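Local coordinates for protein saframycin Mx1 synthetase B (Legionella pneumophila subsp. pneumophila, PDB 3KXW) that belongs to the ANL superfamily of AMP-binding enzymes and holds 5'-O-[(S)-(dodecanoyloxy)(hydroxy)phosphoryl]adenosine in its pocket, at residues A[202-207]-A[338-343]; A[291-296]-A[322-327]. All blocks are in the same frame, centred on the assembly; numbering follows the deposited sequence.

Contact 1 of 2, residues A[202-207]-A[338-343]; sequences SFHMND and GGTPGS. With 1ZZ (5'-O-[(S)-(dodecanoyloxy)(hydroxy)phosphoryl]adenosine), chain B.
A Schellman motif that ends helix 189-202 meets a type II beta turn here, with His204 against Pro341. His204 is the C-prime residue of the motif and has a positive phi. Pro341 presents its CD to one face of the His204 imidazole, and the two side chains cross at about a right angle. Pro341 CD sits 3.9 Å from the centroid of the His204 ring, shifted toward the rim. This is a CH-pi contact. With CG anti to the carbonyl carbon (chi1 -74°), the His204 ring is carried to the side of Pro341. His204 ND1 makes a weak hydrogen bond back to Thr201 O. Thr340 CG2 is a looser neighbour of the same ring. The neighbouring CG of Pro341 approaches the C-terminal end of the helix, 3.2 Å from Ser202 O. A water lies 2.8 Å from both Ser202 O and Gly339 O. It can donate to either and so link the helix end to the loop after strand 335-338, though it has more acceptors in reach than protons. The turn runs from Thr340 to Ser343 and is closed by Ser343 N to Thr340 O.

Phe203 and Met205, a selenomethionine, turn to the pocket instead. Phe203 CZ is 3.4 Å from C3 of the ligand, and Met205 CE is 3.7 Å from its C1, at the end of the dodecanoyl chain. Phe203 and Met205 both touch Ile263 of strand 263-266. Pro341 rests on Thr293 of strand 293-296, while Ser202 and Phe203 pack on Leu335 of strand 335-338.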
ATOM      1  N   SER A 202       4.581  11.606 -14.901  1.00 17.14           N
ATOM      2  CA  SER A 202       5.876  11.047 -14.506  1.00 19.18           C
ATOM      3  C   SER A 202       6.043   9.616 -15.034  1.00 17.75           C
ATOM      4  O   SER A 202       7.149   9.221 -15.394  1.00 18.50           O
ATOM      5  CB  SER A 202       6.055  11.108 -12.980  1.00 17.86           C
ATOM      6  OG  SER A 202       6.076  12.459 -12.521  1.00 19.55           O
ATOM      7  N   PHE A 203       4.938   8.874 -15.103  1.00 15.36           N
ATOM      8  CA  PHE A 203       4.936   7.500 -15.620  1.00 18.30           C
ATOM      9  C   PHE A 203       4.848   7.428 -17.154  1.00 17.25           C
ATOM     10  O   PHE A 203       4.723   6.348 -17.716  1.00 16.95           O
ATOM     11  CB  PHE A 203       3.812   6.646 -14.983  1.00 15.51           C
ATOM     12  CG  PHE A 203       4.167   6.101 -13.611  1.00 15.79           C
ATOM     13  CD1 PHE A 203       4.390   6.967 -12.536  1.00 16.83           C
ATOM     14  CD2 PHE A 203       4.277   4.730 -13.400  1.00 16.64           C
ATOM     15  CE1 PHE A 203       4.744   6.473 -11.259  1.00 15.28           C
ATOM     16  CE2 PHE A 203       4.618   4.228 -12.122  1.00 15.88           C
ATOM     17  CZ  PHE A 203       4.844   5.111 -11.067  1.00 15.76           C
ATOM     18  N   HIS A 204       4.903   8.578 -17.821  1.00 18.38           N
ATOM     19  CA  HIS A 204       4.841   8.611 -19.282  1.00 19.91           C
ATOM     20  C   HIS A 204       3.656   7.816 -19.825  1.00 19.56           C
ATOM     21  O   HIS A 204       3.796   7.067 -20.791  1.00 16.66           O
ATOM     22  CB  HIS A 204       6.135   8.059 -19.887  1.00 21.67           C
ATOM     23  CG  HIS A 204       7.316   8.978 -19.776  1.00 20.67           C
ATOM     24  ND1 HIS A 204       7.479   9.876 -18.745  1.00 24.29           N
ATOM     25  CD2 HIS A 204       8.417   9.108 -20.556  1.00 26.54           C
ATOM     26  CE1 HIS A 204       8.612  10.538 -18.903  1.00 25.28           C
ATOM     27  NE2 HIS A 204       9.205  10.085 -19.993  1.00 29.02           N
HETATM   28  N   MSE A 205       2.490   7.966 -19.202  1.00 17.08           N
HETATM   29  CA  MSE A 205       1.292   7.265 -19.655  1.00 17.69           C
HETATM   30  C   MSE A 205       0.819   7.827 -20.982  1.00 19.74           C
HETATM   31  O   MSE A 205       1.032   8.997 -21.267  1.00 20.11           O
HETATM   32  CB  MSE A 205       0.175   7.402 -18.619  1.00 17.92           C
HETATM   33  CG  MSE A 205       0.571   6.781 -17.304  1.00 18.17           C
HETATM   34 SE   MSE A 205      -0.928   6.458 -16.109  1.00 29.13          SE
HETATM   35  CE  MSE A 205       0.131   5.822 -14.612  1.00 16.92           C
ATOM     36  N   ASN A 206       0.176   6.987 -21.769  1.00 19.05           N
ATOM     37  CA  ASN A 206      -0.340   7.390 -23.074  1.00 22.63           C
ATOM     38  C   ASN A 206      -1.485   6.455 -23.394  1.00 26.34           C
ATOM     39  O   ASN A 206      -1.941   5.723 -22.511  1.00 23.02           O
ATOM     40  CB  ASN A 206       0.758   7.353 -24.152  1.00 21.45           C
ATOM     41  CG  ASN A 206       1.391   5.974 -24.319  1.00 22.95           C
ATOM     42  OD1 ASN A 206       0.715   4.955 -24.332  1.00 22.17           O
ATOM     43  ND2 ASN A 206       2.709   5.953 -24.476  1.00 25.91           N
ATOM     44  N   ASP A 207      -1.963   6.445 -24.633  1.00 27.77           N
ATOM     45  CA  ASP A 207      -3.158   5.645 -24.905  1.00 29.81           C
ATOM     46  C   ASP A 207      -2.851   4.202 -25.327  1.00 27.47           C
ATOM     47  O   ASP A 207      -3.735   3.446 -25.723  1.00 31.46           O
ATOM     48  CB  ASP A 207      -4.122   6.384 -25.857  1.00 35.49           C
ATOM     49  CG  ASP A 207      -3.493   6.696 -27.176  1.00 37.83           C
ATOM     50  OD1 ASP A 207      -2.539   5.970 -27.517  1.00 35.43           O
ATOM     51  OD2 ASP A 207      -3.935   7.652 -27.868  1.00 38.76           O
ATOM     52  N   GLY A 338      10.365   9.972  -8.305  1.00 14.05           N
ATOM     53  CA  GLY A 338      10.471   8.883  -9.246  1.00 14.64           C
ATOM     54  C   GLY A 338      11.376   9.281 -10.393  1.00 16.02           C
ATOM     55  O   GLY A 338      11.550  10.470 -10.666  1.00 16.55           O
ATOM     56  N   GLY A 339      11.961   8.301 -11.065  1.00 17.00           N
ATOM     57  CA  GLY A 339      12.894   8.623 -12.131  1.00 19.46           C
ATOM     58  C   GLY A 339      12.240   8.776 -13.487  1.00 20.18           C
ATOM     59  O   GLY A 339      11.064   9.131 -13.593  1.00 19.51           O
ATOM     60  N   THR A 340      13.010   8.477 -14.532  1.00 20.81           N
ATOM     61  CA  THR A 340      12.515   8.474 -15.901  1.00 23.05           C
ATOM     62  C   THR A 340      12.236   7.030 -16.347  1.00 22.46           C
ATOM     63  O   THR A 340      13.134   6.188 -16.339  1.00 23.61           O
ATOM     64  CB  THR A 340      13.554   9.103 -16.845  1.00 26.20           C
ATOM     65  OG1 THR A 340      13.840  10.446 -16.417  1.00 26.55           O
ATOM     66  CG2 THR A 340      13.040   9.114 -18.274  1.00 26.57           C
ATOM     67  N   PRO A 341      10.985   6.736 -16.726  1.00 20.43           N
ATOM     68  CA  PRO A 341      10.607   5.371 -17.131  1.00 20.71           C
ATOM     69  C   PRO A 341      11.492   4.831 -18.274  1.00 24.33           C
ATOM     70  O   PRO A 341      11.818   5.576 -19.188  1.00 22.14           O
ATOM     71  CB  PRO A 341       9.152   5.523 -17.587  1.00 21.47           C
ATOM     72  CG  PRO A 341       8.648   6.730 -16.800  1.00 20.77           C
ATOM     73  CD  PRO A 341       9.833   7.649 -16.656  1.00 20.32           C
ATOM     74  N   GLY A 342      11.866   3.558 -18.211  1.00 23.15           N
ATOM     75  CA  GLY A 342      12.754   2.970 -19.211  1.00 26.33           C
ATOM     76  C   GLY A 342      14.253   3.184 -18.985  1.00 25.40           C
ATOM     77  O   GLY A 342      15.098   2.486 -19.563  1.00 24.08           O
ATOM     78  N   SER A 343      14.603   4.152 -18.151  1.00 22.54           N
ATOM     79  CA  SER A 343      16.002   4.356 -17.798  1.00 26.68           C
ATOM     80  C   SER A 343      16.427   3.400 -16.674  1.00 26.03           C
ATOM     81  O   SER A 343      15.581   2.934 -15.909  1.00 27.53           O
ATOM     82  CB  SER A 343      16.214   5.816 -17.392  1.00 28.25           C
ATOM     83  OG  SER A 343      17.462   5.986 -16.754  1.00 37.19           O
TER
HETATM   84  P   1ZZ B 589       1.923   5.143   3.089  1.00 27.29           P
HETATM   85  C1  1ZZ B 589       0.396   3.945 -11.411  1.00 19.84           C
HETATM   86  N1  1ZZ B 589       8.184   4.358   1.868  1.00 20.73           N
HETATM   87  O1  1ZZ B 589       3.640   3.819   0.658  1.00 26.48           O
HETATM   88  C2  1ZZ B 589       1.155   3.616 -10.118  1.00 15.74           C
HETATM   89  N2  1ZZ B 589       8.237   4.572  -0.357  1.00 16.13           N
HETATM   90  O2  1ZZ B 589       1.897   5.188   1.427  1.00 30.34           O
HETATM   91  C3  1ZZ B 589       1.842   4.852  -9.523  1.00 16.89           C
HETATM   92  N3  1ZZ B 589      10.717   3.784   2.227  1.00 19.79           N
HETATM   93  O3  1ZZ B 589       1.376   6.383   3.600  1.00 24.51           O
HETATM   94  C4  1ZZ B 589       2.208   4.617  -8.050  1.00 16.04           C
HETATM   95  N4  1ZZ B 589      11.905   3.701   0.131  1.00 18.51           N
HETATM   96  O4  1ZZ B 589       1.032   3.884   3.566  1.00 35.96           O
HETATM   97  C5  1ZZ B 589       3.269   5.603  -7.533  1.00 16.60           C
HETATM   98  N5  1ZZ B 589      10.974   4.186  -1.956  1.00 15.58           N
HETATM   99  O5  1ZZ B 589       3.468   4.895   3.663  1.00 25.13           O
HETATM  100  C6  1ZZ B 589       3.646   5.195  -6.102  1.00 17.21           C
HETATM  101  O6  1ZZ B 589       6.203   4.186   3.352  1.00 23.97           O
HETATM  102  C7  1ZZ B 589       4.800   5.871  -5.321  1.00 15.61           C
HETATM  103  O7  1ZZ B 589       8.252   5.429   5.003  1.00 23.57           O
HETATM  104  C8  1ZZ B 589       5.212   5.314  -3.944  1.00 15.64           C
HETATM  105  O8  1ZZ B 589       6.685   7.319   4.672  1.00 20.22           O
HETATM  106  C9  1ZZ B 589       4.270   5.880  -2.870  1.00 17.50           C
HETATM  107  C10 1ZZ B 589       4.067   4.953  -1.647  1.00 18.02           C
HETATM  108  C11 1ZZ B 589       2.895   5.520  -0.799  1.00 20.47           C
HETATM  109  C12 1ZZ B 589       3.103   5.102   0.669  1.00 25.25           C
HETATM  110  C13 1ZZ B 589       4.535   5.730   3.268  1.00 26.53           C
HETATM  111  C14 1ZZ B 589       5.725   5.290   3.856  1.00 23.64           C
HETATM  112  C15 1ZZ B 589       6.884   6.350   3.772  1.00 20.57           C
HETATM  113  C16 1ZZ B 589       7.992   5.651   3.943  1.00 24.15           C
HETATM  114  C17 1ZZ B 589       7.677   4.470   3.161  1.00 22.07           C
HETATM  115  C18 1ZZ B 589       7.447   4.642   0.648  1.00 19.13           C
HETATM  116  C19 1ZZ B 589       9.577   4.182   0.174  1.00 18.63           C
HETATM  117  C20 1ZZ B 589       9.539   4.112   1.472  1.00 18.59           C
HETATM  118  C21 1ZZ B 589      11.842   3.543   1.598  1.00 18.74           C
HETATM  119  C22 1ZZ B 589      10.905   3.989  -0.529  1.00 17.34           C
HETATM  120  O   HOH W   1       9.408  10.818 -15.029  1.00 24.20           O

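Contact 2 of 2, residues A[291-296]-A[322-327]; sequences WVTAFN and AFYPCY. With 1ZZ (5'-O-[(S)-(dodecanoyloxy)(hydroxy)phosphoryl]adenosine), chain B.
Ala294 and Ala322, the residue just before strand 323-328, form the apolar centre where two parallel strands pair, with their CB atoms 4.4 Å apart. Phe323 CD1 adds to it, 4.1 Å from Ala294 CB. The Trp291 ring covers the same methyl, which lies over one face, offset toward the rim. Ala294, Phe323, Asn296 and Pro325 share one face of the sheet. Phe295 and Tyr324 point to the other. There Thr293 CG2 packs on Tyr324 CB, and the two side chains lie side by side, pointing the same way. Phe295 CG lies between the backbone N and the carbonyl carbon (chi1 65°), which takes the ring away from Tyr324 and toward the ligand. Ligand C2 lies over one face of that ring, 3.5 Å from Phe295 CE1. Cys326 SG touches the chain further along, 3.4 Å from C7.

Four backbone hydrogen bonds join the strands: Ala294 N to Ala322 O, Tyr324 N to Ala294 O, Asn296 N to Tyr324 O and Cys326 N to Asn296 O. The first is the straightest (168°). In all four the donor lies well above the carbonyl plane. CA-H...O contacts add to them, such as Phe295 CA to Tyr324 O. At the polar edge, Cys326 O accepts a bond of 2.9 Å from ligand N5. Tyr327 CD1 packs beside the base, 3.7 Å from ligand N2.

The pair belongs to a beta-alpha-beta unit completed by helix 303-313, whose Met306 touches Asn296 and Phe323. Tyr271 of helix 269-277 packs on Ala294 and Asn296. Strand 263-266 flanks strand 293-296, and strand 335-338 flanks strand 323-328.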
ATOM      1  N   TRP A 291       5.558  -5.076 -20.411  1.00 15.02           N
ATOM      2  CA  TRP A 291       5.661  -4.510 -19.062  1.00 14.77           C
ATOM      3  C   TRP A 291       6.862  -3.561 -18.973  1.00 14.73           C
ATOM      4  O   TRP A 291       7.968  -3.980 -18.652  1.00 17.81           O
ATOM      5  CB  TRP A 291       5.773  -5.664 -18.047  1.00 13.37           C
ATOM      6  CG  TRP A 291       5.617  -5.276 -16.592  1.00 13.59           C
ATOM      7  CD1 TRP A 291       5.202  -4.070 -16.089  1.00 12.95           C
ATOM      8  CD2 TRP A 291       5.845  -6.123 -15.461  1.00 12.82           C
ATOM      9  NE1 TRP A 291       5.185  -4.119 -14.704  1.00 12.07           N
ATOM     10  CE2 TRP A 291       5.570  -5.367 -14.302  1.00 13.34           C
ATOM     11  CE3 TRP A 291       6.272  -7.447 -15.318  1.00 13.75           C
ATOM     12  CZ2 TRP A 291       5.696  -5.902 -13.014  1.00 12.68           C
ATOM     13  CZ3 TRP A 291       6.402  -7.971 -14.047  1.00 13.29           C
ATOM     14  CH2 TRP A 291       6.108  -7.206 -12.911  1.00 13.17           C
ATOM     15  N   VAL A 292       6.648  -2.288 -19.295  1.00 13.44           N
ATOM     16  CA  VAL A 292       7.757  -1.335 -19.396  1.00 15.08           C
ATOM     17  C   VAL A 292       8.027  -0.523 -18.140  1.00 15.97           C
ATOM     18  O   VAL A 292       9.094   0.063 -18.018  1.00 15.72           O
ATOM     19  CB  VAL A 292       7.592  -0.365 -20.600  1.00 18.77           C
ATOM     20  CG1 VAL A 292       7.508  -1.146 -21.897  1.00 18.72           C
ATOM     21  CG2 VAL A 292       6.374   0.567 -20.410  1.00 17.06           C
ATOM     22  N   THR A 293       7.072  -0.513 -17.207  1.00 14.11           N
ATOM     23  CA  THR A 293       7.254   0.163 -15.925  1.00 14.10           C
ATOM     24  C   THR A 293       6.793  -0.753 -14.803  1.00 13.53           C
ATOM     25  O   THR A 293       5.589  -0.964 -14.608  1.00 12.90           O
ATOM     26  CB  THR A 293       6.461   1.461 -15.839  1.00 15.93           C
ATOM     27  OG1 THR A 293       6.852   2.317 -16.908  1.00 18.13           O
ATOM     28  CG2 THR A 293       6.730   2.171 -14.498  1.00 16.39           C
ATOM     29  N   ALA A 294       7.759  -1.314 -14.095  1.00 11.77           N
ATOM     30  CA  ALA A 294       7.483  -2.206 -12.962  1.00 12.74           C
ATOM     31  C   ALA A 294       7.829  -1.403 -11.728  1.00 13.39           C
ATOM     32  O   ALA A 294       9.004  -1.380 -11.299  1.00 12.95           O
ATOM     33  CB  ALA A 294       8.349  -3.449 -13.048  1.00 13.50           C
ATOM     34  N   PHE A 295       6.843  -0.694 -11.168  1.00 11.30           N
ATOM     35  CA  PHE A 295       7.193   0.242 -10.096  1.00 12.36           C
ATOM     36  C   PHE A 295       7.400  -0.475  -8.767  1.00 11.09           C
ATOM     37  O   PHE A 295       6.848  -1.554  -8.533  1.00 12.25           O
ATOM     38  CB  PHE A 295       6.212   1.417  -9.995  1.00 11.64           C
ATOM     39  CG  PHE A 295       4.818   1.007  -9.605  1.00 13.65           C
ATOM     40  CD1 PHE A 295       3.848   0.778 -10.574  1.00 13.18           C
ATOM     41  CD2 PHE A 295       4.484   0.872  -8.265  1.00 11.94           C
ATOM     42  CE1 PHE A 295       2.556   0.392 -10.209  1.00 13.63           C
ATOM     43  CE2 PHE A 295       3.200   0.491  -7.894  1.00 14.38           C
ATOM     44  CZ  PHE A 295       2.243   0.251  -8.848  1.00 12.30           C
ATOM     45  N   ASN A 296       8.261   0.105  -7.943  1.00 10.88           N
ATOM     46  CA  ASN A 296       8.653  -0.492  -6.692  1.00 13.25           C
ATOM     47  C   ASN A 296       8.690   0.626  -5.664  1.00 13.20           C
ATOM     48  O   ASN A 296       9.619   1.435  -5.656  1.00 13.79           O
ATOM     49  CB  ASN A 296      10.038  -1.129  -6.848  1.00 13.82           C
ATOM     50  CG  ASN A 296      10.463  -1.913  -5.632  1.00 14.02           C
ATOM     51  OD1 ASN A 296       9.844  -1.830  -4.571  1.00 14.38           O
ATOM     52  ND2 ASN A 296      11.555  -2.662  -5.769  1.00 14.17           N
ATOM     53  N   ALA A 322      12.862  -1.848 -16.838  1.00 15.85           N
ATOM     54  CA  ALA A 322      11.464  -1.579 -16.519  1.00 15.12           C
ATOM     55  C   ALA A 322      11.303  -1.134 -15.053  1.00 13.91           C
ATOM     56  O   ALA A 322      10.365  -0.395 -14.703  1.00 14.46           O
ATOM     57  CB  ALA A 322      10.616  -2.814 -16.788  1.00 15.21           C
ATOM     58  N   PHE A 323      12.210  -1.581 -14.187  1.00 15.79           N
ATOM     59  CA  PHE A 323      12.042  -1.341 -12.753  1.00 13.73           C
ATOM     60  C   PHE A 323      12.072   0.135 -12.474  1.00 15.02           C
ATOM     61  O   PHE A 323      12.956   0.838 -12.971  1.00 15.71           O
ATOM     62  CB  PHE A 323      13.134  -2.025 -11.932  1.00 15.16           C
ATOM     63  CG  PHE A 323      12.777  -3.408 -11.485  1.00 14.17           C
ATOM     64  CD1 PHE A 323      11.652  -3.630 -10.698  1.00 14.86           C
ATOM     65  CD2 PHE A 323      13.579  -4.490 -11.805  1.00 13.34           C
ATOM     66  CE1 PHE A 323      11.347  -4.906 -10.253  1.00 13.18           C
ATOM     67  CE2 PHE A 323      13.262  -5.757 -11.385  1.00 12.12           C
ATOM     68  CZ  PHE A 323      12.147  -5.964 -10.585  1.00 13.69           C
ATOM     69  N   TYR A 324      11.111   0.598 -11.665  1.00 12.17           N
ATOM     70  CA  TYR A 324      10.920   2.024 -11.437  1.00 14.80           C
ATOM     71  C   TYR A 324      10.711   2.269  -9.951  1.00 13.61           C
ATOM     72  O   TYR A 324       9.568   2.294  -9.488  1.00 13.12           O
ATOM     73  CB  TYR A 324       9.697   2.524 -12.212  1.00 13.66           C
ATOM     74  CG  TYR A 324       9.516   4.027 -12.205  1.00 14.65           C
ATOM     75  CD1 TYR A 324      10.131   4.822 -13.153  1.00 15.14           C
ATOM     76  CD2 TYR A 324       8.721   4.645 -11.246  1.00 13.95           C
ATOM     77  CE1 TYR A 324       9.959   6.201 -13.167  1.00 15.78           C
ATOM     78  CE2 TYR A 324       8.541   6.039 -11.246  1.00 13.49           C
ATOM     79  CZ  TYR A 324       9.176   6.807 -12.207  1.00 14.91           C
ATOM     80  OH  TYR A 324       9.012   8.174 -12.197  1.00 15.57           O
ATOM     81  N   PRO A 325      11.818   2.437  -9.205  1.00 13.67           N
ATOM     82  CA  PRO A 325      11.741   2.795  -7.787  1.00 13.35           C
ATOM     83  C   PRO A 325      11.046   4.137  -7.650  1.00 13.09           C
ATOM     84  O   PRO A 325      11.231   5.012  -8.491  1.00 12.31           O
ATOM     85  CB  PRO A 325      13.212   2.905  -7.364  1.00 14.80           C
ATOM     86  CG  PRO A 325      13.951   2.061  -8.355  1.00 14.38           C
ATOM     87  CD  PRO A 325      13.203   2.217  -9.650  1.00 13.87           C
ATOM     88  N   CYS A 326      10.234   4.298  -6.614  1.00 13.24           N
ATOM     89  CA  CYS A 326       9.575   5.586  -6.384  1.00 12.82           C
ATOM     90  C   CYS A 326       9.284   5.717  -4.906  1.00 12.05           C
ATOM     91  O   CYS A 326       9.227   4.714  -4.187  1.00 13.16           O
ATOM     92  CB  CYS A 326       8.267   5.706  -7.205  1.00 11.99           C
ATOM     93  SG  CYS A 326       7.184   4.267  -7.193  1.00 13.52           S
ATOM     94  N   TYR A 327       9.071   6.947  -4.458  1.00 14.26           N
ATOM     95  CA  TYR A 327       8.848   7.210  -3.037  1.00 13.00           C
ATOM     96  C   TYR A 327       7.613   8.095  -2.880  1.00 12.03           C
ATOM     97  O   TYR A 327       7.329   8.922  -3.730  1.00 12.28           O
ATOM     98  CB  TYR A 327      10.070   7.917  -2.444  1.00 13.22           C
ATOM     99  CG  TYR A 327       9.802   8.617  -1.114  1.00 12.37           C
ATOM    100  CD1 TYR A 327       9.806   7.911   0.079  1.00 12.55           C
ATOM    101  CD2 TYR A 327       9.543   9.982  -1.064  1.00 12.32           C
ATOM    102  CE1 TYR A 327       9.570   8.545   1.303  1.00 13.22           C
ATOM    103  CE2 TYR A 327       9.303  10.608   0.156  1.00 12.40           C
ATOM    104  CZ  TYR A 327       9.331   9.896   1.320  1.00 13.33           C
ATOM    105  OH  TYR A 327       9.088  10.548   2.513  1.00 14.99           O
TER
HETATM  106  P   1ZZ B 589       1.923   5.143   3.089  1.00 27.29           P
HETATM  107  C1  1ZZ B 589       0.396   3.945 -11.411  1.00 19.84           C
HETATM  108  N1  1ZZ B 589       8.184   4.358   1.868  1.00 20.73           N
HETATM  109  O1  1ZZ B 589       3.640   3.819   0.658  1.00 26.48           O
HETATM  110  C2  1ZZ B 589       1.155   3.616 -10.118  1.00 15.74           C
HETATM  111  N2  1ZZ B 589       8.237   4.572  -0.357  1.00 16.13           N
HETATM  112  O2  1ZZ B 589       1.897   5.188   1.427  1.00 30.34           O
HETATM  113  C3  1ZZ B 589       1.842   4.852  -9.523  1.00 16.89           C
HETATM  114  N3  1ZZ B 589      10.717   3.784   2.227  1.00 19.79           N
HETATM  115  O3  1ZZ B 589       1.376   6.383   3.600  1.00 24.51           O
HETATM  116  C4  1ZZ B 589       2.208   4.617  -8.050  1.00 16.04           C
HETATM  117  N4  1ZZ B 589      11.905   3.701   0.131  1.00 18.51           N
HETATM  118  O4  1ZZ B 589       1.032   3.884   3.566  1.00 35.96           O
HETATM  119  C5  1ZZ B 589       3.269   5.603  -7.533  1.00 16.60           C
HETATM  120  N5  1ZZ B 589      10.974   4.186  -1.956  1.00 15.58           N
HETATM  121  O5  1ZZ B 589       3.468   4.895   3.663  1.00 25.13           O
HETATM  122  C6  1ZZ B 589       3.646   5.195  -6.102  1.00 17.21           C
HETATM  123  O6  1ZZ B 589       6.203   4.186   3.352  1.00 23.97           O
HETATM  124  C7  1ZZ B 589       4.800   5.871  -5.321  1.00 15.61           C
HETATM  125  O7  1ZZ B 589       8.252   5.429   5.003  1.00 23.57           O
HETATM  126  C8  1ZZ B 589       5.212   5.314  -3.944  1.00 15.64           C
HETATM  127  O8  1ZZ B 589       6.685   7.319   4.672  1.00 20.22           O
HETATM  128  C9  1ZZ B 589       4.270   5.880  -2.870  1.00 17.50           C
HETATM  129  C10 1ZZ B 589       4.067   4.953  -1.647  1.00 18.02           C
HETATM  130  C11 1ZZ B 589       2.895   5.520  -0.799  1.00 20.47           C
HETATM  131  C12 1ZZ B 589       3.103   5.102   0.669  1.00 25.25           C
HETATM  132  C13 1ZZ B 589       4.535   5.730   3.268  1.00 26.53           C
HETATM  133  C14 1ZZ B 589       5.725   5.290   3.856  1.00 23.64           C
HETATM  134  C15 1ZZ B 589       6.884   6.350   3.772  1.00 20.57           C
HETATM  135  C16 1ZZ B 589       7.992   5.651   3.943  1.00 24.15           C
HETATM  136  C17 1ZZ B 589       7.677   4.470   3.161  1.00 22.07           C
HETATM  137  C18 1ZZ B 589       7.447   4.642   0.648  1.00 19.13           C
HETATM  138  C19 1ZZ B 589       9.577   4.182   0.174  1.00 18.63           C
HETATM  139  C20 1ZZ B 589       9.539   4.112   1.472  1.00 18.59           C
HETATM  140  C21 1ZZ B 589      11.842   3.543   1.598  1.00 18.74           C
HETATM  141  C22 1ZZ B 589      10.905   3.989  -0.529  1.00 17.34           C

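In the fold
Contact 2 lies within the chain loop that contact 1 closes, and their centres are about 9 Å apart. They touch directly. Tyr324 OH of contact 2 lies 2.7 Å from Gly339 O of contact 1, a probable hydrogen bond. Phe203 CD2 packs 3.7 Å from Thr293 CG2, and the rings of Phe203 and Tyr324 meet with their planes at about 50°. Both contacts line the pocket of the same ligand. Contact 1 borders the far part of the dodecanoyl chain. Contact 2 spans more of the ligand, from that chain to the adenine. Ala330 N and Asp442 OD2 supply further hydrogen bonds to it.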